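Local coordinates for catabolite control protein A (Lactococcus lactis, PDB 2O20), which probably acts as a global regulator of carbon catabolite repression and activation, binding DNA as a transcription factor of the LacI family, at residues Leu70-Ser75 and Leu98-Asn103; Lys107-Leu112 and Asp131-Thr136. The protein carries 1 engineered substitution. One frame throughout, in Å; residues are numbered along the deposited sequence.

Overall arrangement
Contact 1 (70-75 with 98-103) and contact 2 (107-112 with 131-136) lie in the same subdomain of the LacI-type sugar-binding fold, on the same side of the chain's centre, with their own centres about 14 Å apart. They follow one another along the chain: strand 95-100, paired in contact 1, runs through a short loop into helix 105-118, one of the two helices of contact 2. The two also touch. D102 OD2 forms a salt bridge of 3.1 Å with K107 NZ, and A99 CB packs 3.6 Å from V111 CG1. Contact 1 also meets the second subunit, whereas contact 2 packs within one chain.

Contact 1: Leu70-Ser75 and Leu98-Asn103; sequences LPTITS and LANSDN
L70 and N100 form a parallel beta bridge: L70 N donates to A99 O at 3.1 Å, and L70 O accepts from S101 N at 2.9 Å. Past the bridge the loops stay joined, since D102 N reaches P71 O at 2.7 Å. While the P71 carbonyl takes this bond, its compact ring packs on F78 of helix 76-91.

The side chain of N100 ties the strand to the following turn. Its chi1 of -64° sets CG beside the backbone N, and the amide lies obliquely across the side chain of I73. OD1 accepts from I73 N at 3.0 Å, the donor tilted 29° from the amide plane. OD1 also lies beside T72 CA, while ND2 makes a weak hydrogen bond to D86 of the second subunit. An alanine here would probably leave I73 N without its acceptor and the turn that begins at T72 less firmly tied to the strand. Nearby, S101 OG accepts from N103 N at 3.0 Å, an ST turn that shapes the exit from the strand. I73 CD1 meets L98 CD1 at 4.3 Å, and both residues also pack on their counterparts in the second subunit. D102 OD1 forms a salt bridge to R83 of that subunit. Paired parallel strand ends, with S75 capping helix 76-91 beyond the turn, are typical of the Rossmann-like alpha/beta subdomain of LacI-family regulators.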
loop_
_atom_site.group_PDB
_atom_site.type_symbol
_atom_site.label_atom_id
_atom_site.label_comp_id
_atom_site.label_asym_id
_atom_site.label_seq_id
_atom_site.Cartn_x
_atom_site.Cartn_y
_atom_site.Cartn_z
ATOM N N LEU D 70 -7.612 7.931 9.292
ATOM C CA LEU D 70 -7.852 7.086 8.110
ATOM C C LEU D 70 -8.046 5.660 8.590
ATOM O O LEU D 70 -7.575 5.326 9.676
ATOM C CB LEU D 70 -6.676 7.162 7.108
ATOM C CG LEU D 70 -5.281 6.695 7.557
ATOM C CD1 LEU D 70 -4.358 6.412 6.318
ATOM C CD2 LEU D 70 -4.574 7.684 8.476
ATOM N N PRO D 71 -8.803 4.841 7.836
ATOM C CA PRO D 71 -9.006 3.447 8.275
ATOM C C PRO D 71 -7.683 2.704 8.520
ATOM O O PRO D 71 -7.463 2.135 9.590
ATOM C CB PRO D 71 -9.770 2.856 7.099
ATOM C CG PRO D 71 -10.568 3.985 6.627
ATOM C CD PRO D 71 -9.634 5.131 6.660
ATOM N N THR D 72 -6.796 2.724 7.532
ATOM C CA THR D 72 -5.485 2.084 7.703
ATOM C C THR D 72 -4.464 2.597 6.697
ATOM O O THR D 72 -4.773 2.888 5.545
ATOM C CB THR D 72 -5.572 0.519 7.619
ATOM O OG1 THR D 72 -4.271 -0.072 7.769
ATOM C CG2 THR D 72 -6.180 0.084 6.310
ATOM N N ILE D 73 -3.242 2.734 7.187
ATOM C CA ILE D 73 -2.086 3.068 6.371
ATOM C C ILE D 73 -1.738 2.016 5.280
ATOM O O ILE D 73 -1.104 2.356 4.257
ATOM C CB ILE D 73 -0.850 3.339 7.314
ATOM C CG1 ILE D 73 0.207 4.163 6.602
ATOM C CG2 ILE D 73 -0.302 2.082 7.888
ATOM C CD1 ILE D 73 -0.169 5.629 6.524
ATOM N N THR D 74 -2.174 0.765 5.474
ATOM C CA THR D 74 -1.998 -0.280 4.454
ATOM C C THR D 74 -3.006 -0.247 3.291
ATOM O O THR D 74 -2.917 -1.064 2.382
ATOM C CB THR D 74 -2.055 -1.694 5.082
ATOM O OG1 THR D 74 -3.350 -1.882 5.649
ATOM C CG2 THR D 74 -0.981 -1.867 6.135
ATOM N N SER D 75 -3.942 0.687 3.288
ATOM C CA SER D 75 -4.684 1.015 2.035
ATOM C C SER D 75 -3.885 2.005 1.210
ATOM O O SER D 75 -3.681 3.146 1.658
ATOM C CB SER D 75 -6.048 1.669 2.319
ATOM O OG SER D 75 -6.597 2.263 1.118
ATOM N N LEU D 98 -1.009 11.031 12.547
ATOM C CA LEU D 98 -1.835 10.099 11.802
ATOM C C LEU D 98 -2.409 9.039 12.743
ATOM O O LEU D 98 -1.695 8.498 13.580
ATOM C CB LEU D 98 -1.023 9.405 10.696
ATOM C CG LEU D 98 -0.212 10.238 9.688
ATOM C CD1 LEU D 98 0.476 9.300 8.714
ATOM C CD2 LEU D 98 -1.059 11.228 8.930
ATOM N N ALA D 99 -3.681 8.713 12.569
ATOM C CA ALA D 99 -4.314 7.708 13.415
ATOM C C ALA D 99 -5.087 6.722 12.551
ATOM O O ALA D 99 -5.804 7.127 11.641
ATOM C CB ALA D 99 -5.215 8.371 14.383
ATOM N N ASN D 100 -4.944 5.431 12.848
ATOM C CA ASN D 100 -5.673 4.378 12.146
ATOM C C ASN D 100 -6.951 4.046 12.904
ATOM O O ASN D 100 -6.901 3.747 14.105
ATOM C CB ASN D 100 -4.831 3.096 12.077
ATOM C CG ASN D 100 -3.548 3.272 11.261
ATOM O OD1 ASN D 100 -3.580 3.556 10.045
ATOM N ND2 ASN D 100 -2.411 3.124 11.932
ATOM N N SER D 101 -8.081 4.069 12.201
ATOM C CA SER D 101 -9.393 3.795 12.792
ATOM C C SER D 101 -9.945 2.400 12.483
ATOM O O SER D 101 -10.902 1.991 13.134
ATOM C CB SER D 101 -10.409 4.788 12.255
ATOM O OG SER D 101 -10.773 4.468 10.915
ATOM N N ASP D 102 -9.385 1.729 11.465
ATOM C CA ASP D 102 -9.890 0.444 10.951
ATOM C C ASP D 102 -11.388 0.516 10.600
ATOM O O ASP D 102 -12.090 -0.501 10.632
ATOM C CB ASP D 102 -9.607 -0.698 11.943
ATOM C CG ASP D 102 -8.115 -0.902 12.180
ATOM O OD1 ASP D 102 -7.383 -1.128 11.191
ATOM O OD2 ASP D 102 -7.672 -0.801 13.336
ATOM N N ASN D 103 -11.862 1.724 10.275
ATOM C CA ASN D 103 -13.295 1.970 10.077
ATOM C C ASN D 103 -14.245 1.517 11.206
ATOM O O ASN D 103 -15.399 1.134 10.951
ATOM C CB ASN D 103 -13.723 1.311 8.767
ATOM C CG ASN D 103 -13.589 2.218 7.602
ATOM O OD1 ASN D 103 -13.145 1.789 6.556
ATOM N ND2 ASN D 103 -14.002 3.482 7.752
#

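Contact 2: Lys107-Leu112 and Asp131-Thr136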
loop_
_atom_site.group_PDB
_atom_site.type_symbol
_atom_site.label_atom_id
_atom_site.label_comp_id
_atom_site.label_asym_id
_atom_site.label_seq_id
_atom_site.Cartn_x
_atom_site.Cartn_y
_atom_site.Cartn_z
ATOM N N LYS D 107 -13.354 3.137 17.681
ATOM C CA LYS D 107 -11.967 3.526 17.473
ATOM C C LYS D 107 -11.911 4.983 16.990
ATOM O O LYS D 107 -11.087 5.756 17.441
ATOM C CB LYS D 107 -11.315 2.564 16.474
ATOM C CG LYS D 107 -9.840 2.235 16.723
ATOM C CD LYS D 107 -9.391 0.969 15.916
ATOM C CE LYS D 107 -9.204 -0.262 16.786
ATOM N NZ LYS D 107 -9.033 -1.546 15.990
ATOM N N GLU D 108 -12.821 5.352 16.095
ATOM C CA GLU D 108 -12.929 6.740 15.631
ATOM C C GLU D 108 -13.205 7.701 16.799
ATOM O O GLU D 108 -12.564 8.752 16.889
ATOM C CB GLU D 108 -13.997 6.875 14.544
ATOM C CG GLU D 108 -13.579 6.221 13.224
ATOM C CD GLU D 108 -14.678 6.183 12.187
ATOM O OE1 GLU D 108 -15.880 6.236 12.573
ATOM O OE2 GLU D 108 -14.338 6.065 10.980
ATOM N N GLU D 109 -14.129 7.332 17.696
ATOM C CA GLU D 109 -14.451 8.173 18.860
ATOM C C GLU D 109 -13.267 8.369 19.786
ATOM O O GLU D 109 -13.047 9.465 20.279
ATOM C CB GLU D 109 -15.601 7.569 19.694
ATOM C CG GLU D 109 -16.975 7.876 19.153
ATOM C CD GLU D 109 -18.060 7.365 20.074
ATOM O OE1 GLU D 109 -18.629 6.291 19.783
ATOM O OE2 GLU D 109 -18.316 8.026 21.099
ATOM N N LYS D 110 -12.533 7.297 20.054
ATOM C CA LYS D 110 -11.343 7.378 20.889
ATOM C C LYS D 110 -10.279 8.279 20.240
ATOM O O LYS D 110 -9.681 9.110 20.910
ATOM C CB LYS D 110 -10.780 5.981 21.162
ATOM C CG LYS D 110 -11.674 5.155 22.069
ATOM C CD LYS D 110 -11.195 3.720 22.249
ATOM C CE LYS D 110 -9.890 3.650 23.033
ATOM N NZ LYS D 110 -9.578 2.245 23.414
ATOM N N VAL D 111 -10.074 8.119 18.934
ATOM C CA VAL D 111 -9.092 8.941 18.193
ATOM C C VAL D 111 -9.403 10.444 18.337
ATOM O O VAL D 111 -8.520 11.238 18.695
ATOM C CB VAL D 111 -8.994 8.516 16.702
ATOM C CG1 VAL D 111 -8.216 9.541 15.885
ATOM C CG2 VAL D 111 -8.338 7.135 16.587
ATOM N N LEU D 112 -10.653 10.828 18.092
ATOM C CA LEU D 112 -11.094 12.222 18.303
ATOM C C LEU D 112 -10.913 12.755 19.731
ATOM O O LEU D 112 -10.584 13.925 19.923
ATOM C CB LEU D 112 -12.552 12.402 17.902
ATOM C CG LEU D 112 -12.905 12.236 16.432
ATOM C CD1 LEU D 112 -14.387 12.540 16.256
ATOM C CD2 LEU D 112 -12.083 13.144 15.555
ATOM N N ASP D 131 -20.057 9.062 11.197
ATOM C CA ASP D 131 -21.130 8.621 12.099
ATOM C C ASP D 131 -21.670 9.791 12.922
ATOM O O ASP D 131 -20.956 10.750 13.206
ATOM C CB ASP D 131 -20.610 7.494 13.016
ATOM C CG ASP D 131 -21.692 6.887 13.901
ATOM O OD1 ASP D 131 -22.188 5.791 13.560
ATOM O OD2 ASP D 131 -22.030 7.493 14.947
ATOM N N GLU D 132 -22.941 9.698 13.305
ATOM C CA GLU D 132 -23.608 10.767 14.044
ATOM C C GLU D 132 -22.958 11.043 15.400
ATOM O O GLU D 132 -22.959 12.184 15.865
ATOM C CB GLU D 132 -25.094 10.424 14.241
ATOM C CG GLU D 132 -25.964 11.586 14.703
ATOM C CD GLU D 132 -26.022 12.712 13.678
ATOM O OE1 GLU D 132 -26.638 12.503 12.608
ATOM O OE2 GLU D 132 -25.440 13.798 13.937
ATOM N N LYS D 133 -22.437 9.990 16.038
ATOM C CA LYS D 133 -21.626 10.133 17.252
ATOM C C LYS D 133 -20.422 11.024 16.927
ATOM O O LYS D 133 -20.174 12.024 17.605
ATOM C CB LYS D 133 -21.126 8.771 17.756
ATOM C CG LYS D 133 -22.214 7.798 18.237
ATOM C CD LYS D 133 -21.594 6.670 19.076
ATOM C CE LYS D 133 -22.620 5.659 19.563
ATOM N NZ LYS D 133 -22.284 5.111 20.928
ATOM N N ILE D 134 -19.716 10.657 15.856
ATOM C CA ILE D 134 -18.516 11.375 15.384
ATOM C C ILE D 134 -18.883 12.814 14.958
ATOM O O ILE D 134 -18.251 13.780 15.386
ATOM C CB ILE D 134 -17.829 10.611 14.193
ATOM C CG1 ILE D 134 -17.656 9.108 14.477
ATOM C CG2 ILE D 134 -16.462 11.189 13.865
ATOM C CD1 ILE D 134 -16.871 8.744 15.744
ATOM N N ARG D 135 -19.923 12.954 14.133
ATOM C CA ARG D 135 -20.371 14.275 13.682
ATOM C C ARG D 135 -20.669 15.217 14.854
ATOM O O ARG D 135 -20.336 16.400 14.806
ATOM C CB ARG D 135 -21.610 14.167 12.785
ATOM C CG ARG D 135 -22.052 15.517 12.206
ATOM C CD ARG D 135 -23.465 15.509 11.643
ATOM N NE ARG D 135 -23.497 14.842 10.347
ATOM C CZ ARG D 135 -23.772 13.552 10.156
ATOM N NH1 ARG D 135 -24.071 12.754 11.175
ATOM N NH2 ARG D 135 -23.760 13.057 8.922
ATOM N N THR D 136 -21.323 14.700 15.887
ATOM C CA THR D 136 -21.644 15.516 17.060
ATOM C C THR D 136 -20.389 15.798 17.900
ATOM O O THR D 136 -20.216 16.910 18.401
ATOM C CB THR D 136 -22.724 14.854 17.945
ATOM O OG1 THR D 136 -23.890 14.580 17.157
ATOM C CG2 THR D 136 -23.095 15.768 19.111
HETATM O O HOH W 1 -17.614 7.707 11.353
#
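Neighbouring helices on one side of a parallel beta sheet make this contact, in which I134 of helix 132-141 packs against E108, E109 and L112 of helix 105-118. The short segments 107-112 and 132-136 run nearly parallel, 12° apart, with axes 9.8 Å from each other. A branched aliphatic residue suits the place because its two arms can serve different partners. CD1 touches E108 CB, at 3.6 Å, and E109 CG, so it rests on the aliphatic parts of both glutamates. CG2, anti to the backbone N, points to L112 and meets its CD1 at 3.4 Å, tighter than usual for two carbons. The side chains of L112 and I134 cross at about a right angle, and L112 also packs on I69 of the sheet.

Such side-by-side helices follow from the alpha/beta fold of the LacI-type sugar-binding domain, where right-handed beta-alpha-beta crossovers set successive helices against the strands. Here strand 122-125 lies between the two helices in sequence, and its Y125 hydroxyl hydrogen-bonds E108 OE2. The other oxygen, E108 OE1, accepts at 2.6 Å from a water that in turn accepts from D131 N at 2.8 Å, so the buried carboxylate is linked to the start of the second helix. D131 is the N-cap there, its OD2 accepting from K133 N. Toward the surface, E109 OE1 lies against the aliphatic K133 CD at 3.1 Å, whereas K133 NZ stays 4.0 Å from that oxygen, beyond salt-bridge range though the opposite charges probably still attract.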